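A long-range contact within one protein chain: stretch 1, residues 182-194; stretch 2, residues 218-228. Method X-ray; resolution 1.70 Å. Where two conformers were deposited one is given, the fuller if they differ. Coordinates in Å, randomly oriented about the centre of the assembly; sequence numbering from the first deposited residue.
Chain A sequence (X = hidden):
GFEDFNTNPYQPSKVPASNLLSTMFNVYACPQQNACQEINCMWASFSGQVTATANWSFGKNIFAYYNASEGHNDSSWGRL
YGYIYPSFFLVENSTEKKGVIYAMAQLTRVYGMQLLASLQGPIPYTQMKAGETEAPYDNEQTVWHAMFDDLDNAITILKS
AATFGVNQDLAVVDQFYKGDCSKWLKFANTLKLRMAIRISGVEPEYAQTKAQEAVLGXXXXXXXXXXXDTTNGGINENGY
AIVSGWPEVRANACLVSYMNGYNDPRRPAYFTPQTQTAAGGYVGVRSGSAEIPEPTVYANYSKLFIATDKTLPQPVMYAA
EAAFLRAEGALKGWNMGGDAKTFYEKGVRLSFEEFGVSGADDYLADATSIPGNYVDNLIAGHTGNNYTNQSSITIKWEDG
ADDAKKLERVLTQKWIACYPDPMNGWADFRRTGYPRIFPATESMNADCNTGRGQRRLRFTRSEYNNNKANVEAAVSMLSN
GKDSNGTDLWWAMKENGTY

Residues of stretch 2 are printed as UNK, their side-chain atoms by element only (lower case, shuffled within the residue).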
ATOM      1  N   SER A 182     -20.716 -10.320  -5.116  1.00 19.90           N
ATOM      2  CA  SER A 182     -20.963  -8.898  -5.358  0.50 20.24           C
ATOM      3  C   SER A 182     -19.944  -8.037  -4.619  1.00 19.61           C
ATOM      4  O   SER A 182     -19.552  -7.006  -5.119  1.00 19.75           O
ATOM      5  CB  SER A 182     -22.380  -8.496  -4.959  0.50 20.78           C
ATOM      6  OG  SER A 182     -23.298  -9.127  -5.825  0.50 22.91           O
ATOM      7  N   LYS A 183     -19.517  -8.469  -3.436  1.00 19.47           N
ATOM      8  CA  LYS A 183     -18.475  -7.734  -2.673  1.00 19.23           C
ATOM      9  C   LYS A 183     -17.127  -7.908  -3.367  1.00 18.25           C
ATOM     10  O   LYS A 183     -16.377  -6.936  -3.555  1.00 18.21           O
ATOM     11  CB  LYS A 183     -18.352  -8.220  -1.248  1.00 18.64           C
ATOM     12  CG  LYS A 183     -19.518  -7.952  -0.348  1.00 21.94           C
ATOM     13  CD  LYS A 183     -19.616  -6.505   0.096  1.00 25.22           C
ATOM     14  CE  LYS A 183     -20.813  -6.246   1.098  1.00 26.72           C
ATOM     15  NZ  LYS A 183     -20.631  -6.855   2.455  1.00 29.22           N
ATOM     16  N   TRP A 184     -16.841  -9.130  -3.797  1.00 16.78           N
ATOM     17  CA  TRP A 184     -15.614  -9.329  -4.555  1.00 16.03           C
ATOM     18  C   TRP A 184     -15.589  -8.539  -5.872  1.00 15.82           C
ATOM     19  O   TRP A 184     -14.529  -8.096  -6.331  1.00 17.31           O
ATOM     20  CB  TRP A 184     -15.331 -10.789  -4.830  1.00 16.19           C
ATOM     21  CG  TRP A 184     -14.786 -11.533  -3.666  1.00 16.02           C
ATOM     22  CD1 TRP A 184     -15.424 -12.478  -2.942  1.00 16.18           C
ATOM     23  CD2 TRP A 184     -13.485 -11.384  -3.082  1.00 16.77           C
ATOM     24  NE1 TRP A 184     -14.601 -12.960  -1.947  1.00 17.65           N
ATOM     25  CE2 TRP A 184     -13.407 -12.291  -2.002  1.00 16.61           C
ATOM     26  CE3 TRP A 184     -12.375 -10.581  -3.379  1.00 17.96           C
ATOM     27  CZ2 TRP A 184     -12.270 -12.418  -1.220  1.00 18.33           C
ATOM     28  CZ3 TRP A 184     -11.249 -10.697  -2.579  1.00 17.59           C
ATOM     29  CH2 TRP A 184     -11.212 -11.614  -1.517  1.00 17.99           C
ATOM     30  N   LEU A 185     -16.747  -8.342  -6.481  1.00 15.93           N
ATOM     31  CA  LEU A 185     -16.784  -7.615  -7.766  1.00 16.83           C
ATOM     32  C   LEU A 185     -16.414  -6.159  -7.546  1.00 16.47           C
ATOM     33  O   LEU A 185     -15.675  -5.591  -8.332  1.00 16.53           O
ATOM     34  CB  LEU A 185     -18.173  -7.747  -8.408  1.00 16.67           C
ATOM     35  CG  LEU A 185     -18.313  -7.182  -9.833  1.00 20.20           C
ATOM     36  CD1 LEU A 185     -17.478  -7.946 -10.827  1.00 19.21           C
ATOM     37  CD2 LEU A 185     -19.836  -7.185 -10.253  1.00 19.74           C
ATOM     38  N   LYS A 186     -16.948  -5.547  -6.496  1.00 15.56           N
ATOM     39  CA  LYS A 186     -16.594  -4.185  -6.129  1.00 15.10           C
ATOM     40  C   LYS A 186     -15.122  -4.095  -5.782  1.00 14.88           C
ATOM     41  O   LYS A 186     -14.444  -3.156  -6.201  1.00 15.07           O
ATOM     42  CB  LYS A 186     -17.481  -3.664  -4.970  1.00 15.85           C
ATOM     43  CG  LYS A 186     -18.903  -3.365  -5.406  1.00 16.93           C
ATOM     44  CD  LYS A 186     -19.775  -2.858  -4.243  1.00 21.21           C
ATOM     45  CE  LYS A 186     -20.116  -4.033  -3.322  1.00 23.05           C
ATOM     46  NZ  LYS A 186     -21.406  -3.952  -2.553  1.00 29.08           N
ATOM     47  N   PHE A 187     -14.631  -5.093  -5.033  1.00 15.41           N
ATOM     48  CA  PHE A 187     -13.186  -5.174  -4.686  1.00 15.09           C
ATOM     49  C   PHE A 187     -12.351  -5.200  -5.966  1.00 15.30           C
ATOM     50  O   PHE A 187     -11.377  -4.413  -6.137  1.00 14.24           O
ATOM     51  CB  PHE A 187     -12.907  -6.410  -3.831  1.00 15.16           C
ATOM     52  CG  PHE A 187     -11.469  -6.566  -3.426  1.00 15.28           C
ATOM     53  CD1 PHE A 187     -10.570  -7.202  -4.281  1.00 14.42           C
ATOM     54  CD2 PHE A 187     -11.048  -6.191  -2.154  1.00 15.18           C
ATOM     55  CE1 PHE A 187      -9.204  -7.378  -3.915  1.00 17.93           C
ATOM     56  CE2 PHE A 187      -9.703  -6.351  -1.769  1.00 16.42           C
ATOM     57  CZ  PHE A 187      -8.771  -6.961  -2.663  1.00 16.19           C
ATOM     58  N   ALA A 188     -12.744  -6.063  -6.890  1.00 14.49           N
ATOM     59  CA  ALA A 188     -12.000  -6.230  -8.127  1.00 14.95           C
ATOM     60  C   ALA A 188     -11.980  -4.940  -8.977  1.00 15.34           C
ATOM     61  O   ALA A 188     -10.941  -4.572  -9.530  1.00 14.51           O
ATOM     62  CB  ALA A 188     -12.522  -7.417  -8.929  1.00 15.97           C
ATOM     63  N   ASN A 189     -13.127  -4.286  -9.108  1.00 15.43           N
ATOM     64  CA  ASN A 189     -13.192  -3.010  -9.846  1.00 14.86           C
ATOM     65  C   ASN A 189     -12.438  -1.897  -9.160  1.00 15.09           C
ATOM     66  O   ASN A 189     -11.838  -1.053  -9.829  1.00 15.24           O
ATOM     67  CB  ASN A 189     -14.646  -2.624 -10.127  1.00 15.11           C
ATOM     68  CG  ASN A 189     -15.209  -3.401 -11.317  1.00 15.71           C
ATOM     69  OD1 ASN A 189     -14.686  -3.303 -12.419  1.00 18.68           O
ATOM     70  ND2 ASN A 189     -16.261  -4.180 -11.087  1.00 17.01           N
ATOM     71  N   THR A 190     -12.398  -1.910  -7.831  1.00 14.42           N
ATOM     72  CA  THR A 190     -11.687  -0.871  -7.103  1.00 15.16           C
ATOM     73  C   THR A 190     -10.174  -1.093  -7.289  1.00 14.25           C
ATOM     74  O   THR A 190      -9.402  -0.146  -7.442  1.00 14.91           O
ATOM     75  CB  THR A 190     -12.051  -0.849  -5.605  1.00 15.65           C
ATOM     76  OG1 THR A 190     -13.469  -0.698  -5.436  1.00 17.37           O
ATOM     77  CG2 THR A 190     -11.353   0.289  -4.877  1.00 17.04           C
ATOM     78  N   LEU A 191      -9.767  -2.346  -7.303  1.00 14.64           N
ATOM     79  CA  LEU A 191      -8.359  -2.686  -7.611  1.00 14.59           C
ATOM     80  C   LEU A 191      -7.994  -2.277  -9.011  1.00 14.63           C
ATOM     81  O   LEU A 191      -6.913  -1.680  -9.252  1.00 15.66           O
ATOM     82  CB  LEU A 191      -8.137  -4.190  -7.510  1.00 15.27           C
ATOM     83  CG  LEU A 191      -6.725  -4.716  -7.804  1.00 14.71           C
ATOM     84  CD1 LEU A 191      -5.645  -4.087  -6.897  1.00 13.33           C
ATOM     85  CD2 LEU A 191      -6.697  -6.263  -7.726  1.00 13.13           C
ATOM     86  N   LYS A 192      -8.906  -2.544  -9.929  1.00 13.79           N
ATOM     87  CA  LYS A 192      -8.732  -2.123 -11.320  1.00 13.90           C
ATOM     88  C   LYS A 192      -8.537  -0.608 -11.364  1.00 14.17           C
ATOM     89  O   LYS A 192      -7.640  -0.113 -12.020  1.00 13.85           O
ATOM     90  CB  LYS A 192      -9.899  -2.550 -12.187  1.00 13.08           C
ATOM     91  CG  LYS A 192      -9.762  -2.176 -13.668  1.00 15.84           C
ATOM     92  CD  LYS A 192     -10.908  -2.862 -14.458  1.00 15.56           C
ATOM     93  CE  LYS A 192     -10.899  -2.481 -15.917  1.00 16.04           C
ATOM     94  NZ  LYS A 192     -11.905  -3.221 -16.736  1.00 14.74           N
ATOM     95  N   LEU A 193      -9.344   0.129 -10.610  1.00 13.58           N
ATOM     96  CA  LEU A 193      -9.202   1.596 -10.564  1.00 14.33           C
ATOM     97  C   LEU A 193      -7.890   2.054  -9.898  1.00 13.91           C
ATOM     98  O   LEU A 193      -7.227   2.985 -10.415  1.00 15.35           O
ATOM     99  CB  LEU A 193     -10.407   2.225  -9.877  1.00 15.18           C
ATOM    100  CG  LEU A 193     -10.454   3.732  -9.784  1.00 13.36           C
ATOM    101  CD1 LEU A 193     -10.379   4.336 -11.190  1.00 13.77           C
ATOM    102  CD2 LEU A 193     -11.754   4.163  -9.073  1.00 15.40           C
ATOM    103  N   ARG A 194      -7.495   1.392  -8.814  1.00 14.72           N
ATOM    104  CA  ARG A 194      -6.170   1.664  -8.163  1.00 14.38           C
ATOM    105  C   ARG A 194      -5.026   1.510  -9.156  1.00 13.79           C
ATOM    106  O   ARG A 194      -4.144   2.397  -9.299  1.00 14.35           O
ATOM    107  CB  ARG A 194      -5.921   0.727  -7.002  1.00 14.64           C
ATOM    108  CG  ARG A 194      -4.548   0.934  -6.359  1.00 16.88           C
ATOM    109  CD  ARG A 194      -4.201  -0.223  -5.411  1.00 18.13           C
ATOM    110  NE  ARG A 194      -4.972  -0.194  -4.180  1.00 17.20           N
ATOM    111  CZ  ARG A 194      -4.850  -1.114  -3.203  1.00 18.99           C
ATOM    112  NH1 ARG A 194      -4.013  -2.147  -3.340  1.00 18.73           N
ATOM    113  NH2 ARG A 194      -5.582  -1.037  -2.126  1.00 19.56           N
ATOM    114  N   UNK A 218     -18.428  -0.989 -11.107  1.00 17.08           N
ATOM    115  CA  UNK A 218     -18.935  -0.705  -9.782  1.00 17.12           C
ATOM    116  C   UNK A 218     -17.837  -0.854  -8.739  1.00 16.84           C
ATOM    117  O   UNK A 218     -17.380  -1.971  -8.474  1.00 16.71           O
ATOM    118  N   UNK A 219     -17.437   0.250  -8.135  1.00 17.11           N
ATOM    119  CA  UNK A 219     -16.386   0.209  -7.107  1.00 16.07           C
ATOM    120  C   UNK A 219     -17.043   0.204  -5.724  1.00 16.80           C
ATOM    121  O   UNK A 219     -18.284   0.288  -5.589  1.00 16.68           O
ATOM    122  c   UNK A 219     -14.605   1.285  -8.607  1.00 16.15           C
ATOM    123  c   UNK A 219     -16.151   2.755  -7.216  1.00 14.83           C
ATOM    124  c   UNK A 219     -15.400   1.395  -7.276  1.00 15.88           C
ATOM    125  N   UNK A 220     -16.227   0.122  -4.685  1.00 16.23           N
ATOM    126  CA  UNK A 220     -16.753   0.173  -3.306  1.00 16.54           C
ATOM    127  C   UNK A 220     -17.434   1.523  -3.068  1.00 17.09           C
ATOM    128  O   UNK A 220     -16.966   2.571  -3.548  1.00 16.14           O
ATOM    129  c   UNK A 220     -15.646  -0.014  -2.280  1.00 15.81           C
ATOM    130  c   UNK A 220     -13.057  -3.205  -1.373  1.00 16.30           C
ATOM    131 se   UNK A 220     -13.604  -1.393  -0.963  0.75 13.56          SE
ATOM    132  c   UNK A 220     -14.978  -1.346  -2.310  1.00 14.95           C
ATOM    133  N   UNK A 221     -18.557   1.494  -2.349  1.00 17.03           N
ATOM    134  CA  UNK A 221     -19.355   2.703  -2.100  1.00 17.64           C
ATOM    135  C   UNK A 221     -19.679   2.973  -0.633  1.00 18.43           C
ATOM    136  O   UNK A 221     -19.908   4.125  -0.285  1.00 19.68           O
ATOM    137  o   UNK A 221     -20.134   4.143  -6.178  1.00 28.68           O
ATOM    138  c   UNK A 221     -20.095   4.004  -4.922  1.00 24.68           C
ATOM    139  c   UNK A 221     -20.668   2.647  -2.859  1.00 19.19           C
ATOM    140  o   UNK A 221     -19.776   4.948  -4.151  1.00 23.39           O
ATOM    141  c   UNK A 221     -20.480   2.645  -4.355  1.00 20.29           C
ATOM    142  N   UNK A 222     -19.609   1.949   0.205  1.00 18.44           N
ATOM    143  CA  UNK A 222     -19.936   2.095   1.625  0.50 18.84           C
ATOM    144  C   UNK A 222     -19.002   1.277   2.494  1.00 18.47           C
ATOM    145  O   UNK A 222     -18.322   0.345   2.003  1.00 18.27           O
ATOM    146  o   UNK A 222     -21.510   0.255   1.630  0.50 22.45           O
ATOM    147  c   UNK A 222     -21.369   1.638   1.883  0.50 19.97           C
ATOM    148  N   UNK A 223     -18.955   1.610   3.777  1.00 18.65           N
ATOM    149  CA  UNK A 223     -18.026   0.929   4.713  1.00 18.90           C
ATOM    150  C   UNK A 223     -18.220  -0.587   4.778  1.00 18.57           C
ATOM    151  O   UNK A 223     -17.252  -1.313   5.012  1.00 19.84           O
ATOM    152  c   UNK A 223     -17.502   2.984   6.071  1.00 19.21           C
ATOM    153  c   UNK A 223     -19.400   1.501   6.788  1.00 21.13           C
ATOM    154  c   UNK A 223     -18.024   1.560   6.136  1.00 19.64           C
ATOM    155  N   UNK A 224     -19.438  -1.068   4.532  1.00 18.10           N
ATOM    156  CA  UNK A 224     -19.714  -2.514   4.498  1.00 19.26           C
ATOM    157  C   UNK A 224     -19.037  -3.233   3.343  1.00 18.61           C
ATOM    158  O   UNK A 224     -18.999  -4.452   3.293  1.00 19.72           O
ATOM    159  N   UNK A 225     -18.523  -2.466   2.392  1.00 17.33           N
ATOM    160  CA  UNK A 225     -17.819  -3.018   1.262  1.00 17.26           C
ATOM    161  C   UNK A 225     -16.319  -3.282   1.512  1.00 16.72           C
ATOM    162  O   UNK A 225     -15.661  -4.014   0.749  1.00 16.15           O
ATOM    163  o   UNK A 225     -20.217  -2.741  -0.179  1.00 18.66           O
ATOM    164  o   UNK A 225     -19.665  -0.844  -1.108  1.00 19.06           O
ATOM    165  c   UNK A 225     -19.374  -1.877  -0.429  1.00 19.31           C
ATOM    166  c   UNK A 225     -17.939  -2.060   0.068  1.00 18.66           C
ATOM    167  N   UNK A 226     -15.769  -2.653   2.545  1.00 15.88           N
ATOM    168  CA  UNK A 226     -14.348  -2.733   2.825  1.00 14.69           C
ATOM    169  C   UNK A 226     -13.924  -4.160   3.098  1.00 15.85           C
ATOM    170  O   UNK A 226     -14.690  -4.942   3.662  1.00 15.73           O
ATOM    171  o   UNK A 226     -14.263  -0.464   3.723  1.00 14.40           O
ATOM    172  c   UNK A 226     -14.009  -1.865   4.042  1.00 14.91           C
ATOM    173  N   UNK A 227     -12.692  -4.485   2.725  1.00 15.44           N
ATOM    174  CA  UNK A 227     -12.137  -5.819   2.912  1.00 15.42           C
ATOM    175  C   UNK A 227     -11.151  -5.865   4.057  1.00 15.03           C
ATOM    176  O   UNK A 227     -10.156  -5.078   4.074  1.00 14.13           O
ATOM    177  o   UNK A 227     -10.810  -7.540   1.857  1.00 17.29           O
ATOM    178  c   UNK A 227     -11.392  -6.267   1.647  1.00 16.56           C
ATOM    179  N   UNK A 228     -11.409  -6.812   4.958  1.00 14.75           N
ATOM    180  CA  UNK A 228     -10.506  -7.167   6.075  1.00 15.44           C
ATOM    181  C   UNK A 228     -10.235  -8.694   6.130  1.00 16.34           C
ATOM    182  O   UNK A 228     -11.098  -9.492   5.775  1.00 16.90           O
ATOM    183  c   UNK A 228     -12.446  -4.682   7.211  1.00 14.97           C
ATOM    184  c   UNK A 228     -12.649  -3.325   7.486  1.00 17.11           C
ATOM    185  c   UNK A 228     -11.773  -2.666   8.310  1.00 17.54           C
ATOM    186  c   UNK A 228     -10.668  -3.321   8.829  1.00 16.50           C
ATOM    187  c   UNK A 228     -11.320  -5.345   7.673  1.00 14.64           C
ATOM    188  o   UNK A 228     -12.012  -1.346   8.608  1.00 17.34           O
ATOM    189  c   UNK A 228     -11.131  -6.813   7.381  1.00 15.53           C
ATOM    190  c   UNK A 228     -10.435  -4.656   8.484  1.00 16.66           C
TER
HETATM  191  O   HOH W   1     -16.840  -4.765  -1.718  1.00 16.17           O
HETATM  192  O   HOH W   2     -22.031  -0.854  -2.277  1.00 22.22           O

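Residues 182-194 form one helical run, and the segment 218-228 packs along it. Position 218 carries no side-chain atoms. Its backbone angles (116/112) would jam a CB against the carbonyl oxygen of the preceding residue, which by itself calls for glycine, and it is Gly218. Its O lies 3.3 Å from Lys186 CA in a nearly straight CA-H...O contact.

Position 219 has three carbons, one bearing the other two, so it branches at CB: Val219. CB sits 3.4 Å from Thr190 OG1, while CG1 reaches Leu193 CD2 at 4.1 Å.

At 220 an unbranched chain of two carbons, a selenium and a terminal carbon identifies selenomethionine, Met220. Its extended end places CE 3.7 Å from Phe187 CD2, and its backbone N donates to Thr190 OG1 at 3.0 Å.

Position 221 shows three carbons, the third carrying two oxygens, and makes no contact with the helix. The carboxylate one methylene beyond an aspartate's marks Glu221. Position 222 has one carbon and one oxygen, again clear of the helix: Ser222. Position 223, with a CB carrying two carbons, is out of reach of the helix and is Val223.

Position 224 lacks a side chain. There is room for a CB here, so the assignment rests on the absence of side-chain atoms: Gly224. Its carbonyl O accepts a hydrogen bond from Lys183 NZ at 3.0 Å.

Position 225 has two carbons, the second bearing two oxygens, one of them 2.9 Å from Lys186 NZ. This short carboxylate is Asp225, and the close oxygen is OD1, which forms a salt bridge with that amine. OD2 accepts hydrogen bonds from the backbone N atoms of Glu221 and Ser222, at 2.9 and 3.1 Å, tying the turn to the same carboxylate.

Position 226 is a carbon and an oxygen directed away from the helix, Ser226. Position 227 has the same composition but points toward it, its CB 3.8 Å from Phe187 CE2: Ser227. Position 228, one carbon followed by a six-carbon ring bearing an oxygen, is Tyr228, out of reach of the helix.

The contact combines apolar packing with polar anchors. Thr190 OG1 donates to Lys186 O at 2.8 Å while accepting from Met220 N, linking helix backbone to loop backbone through one hydroxyl. Around Asp225, the lysine interactions are supplemented by water 1, which donates to Lys183 O (2.9 Å) and Asp225 O (2.8 Å), and by water 2, which joins Lys186 NZ (3.2 Å) to Asp225 OD2 (2.6 Å).

Stretch 2, residues 218-228: GVMESVGDSSY
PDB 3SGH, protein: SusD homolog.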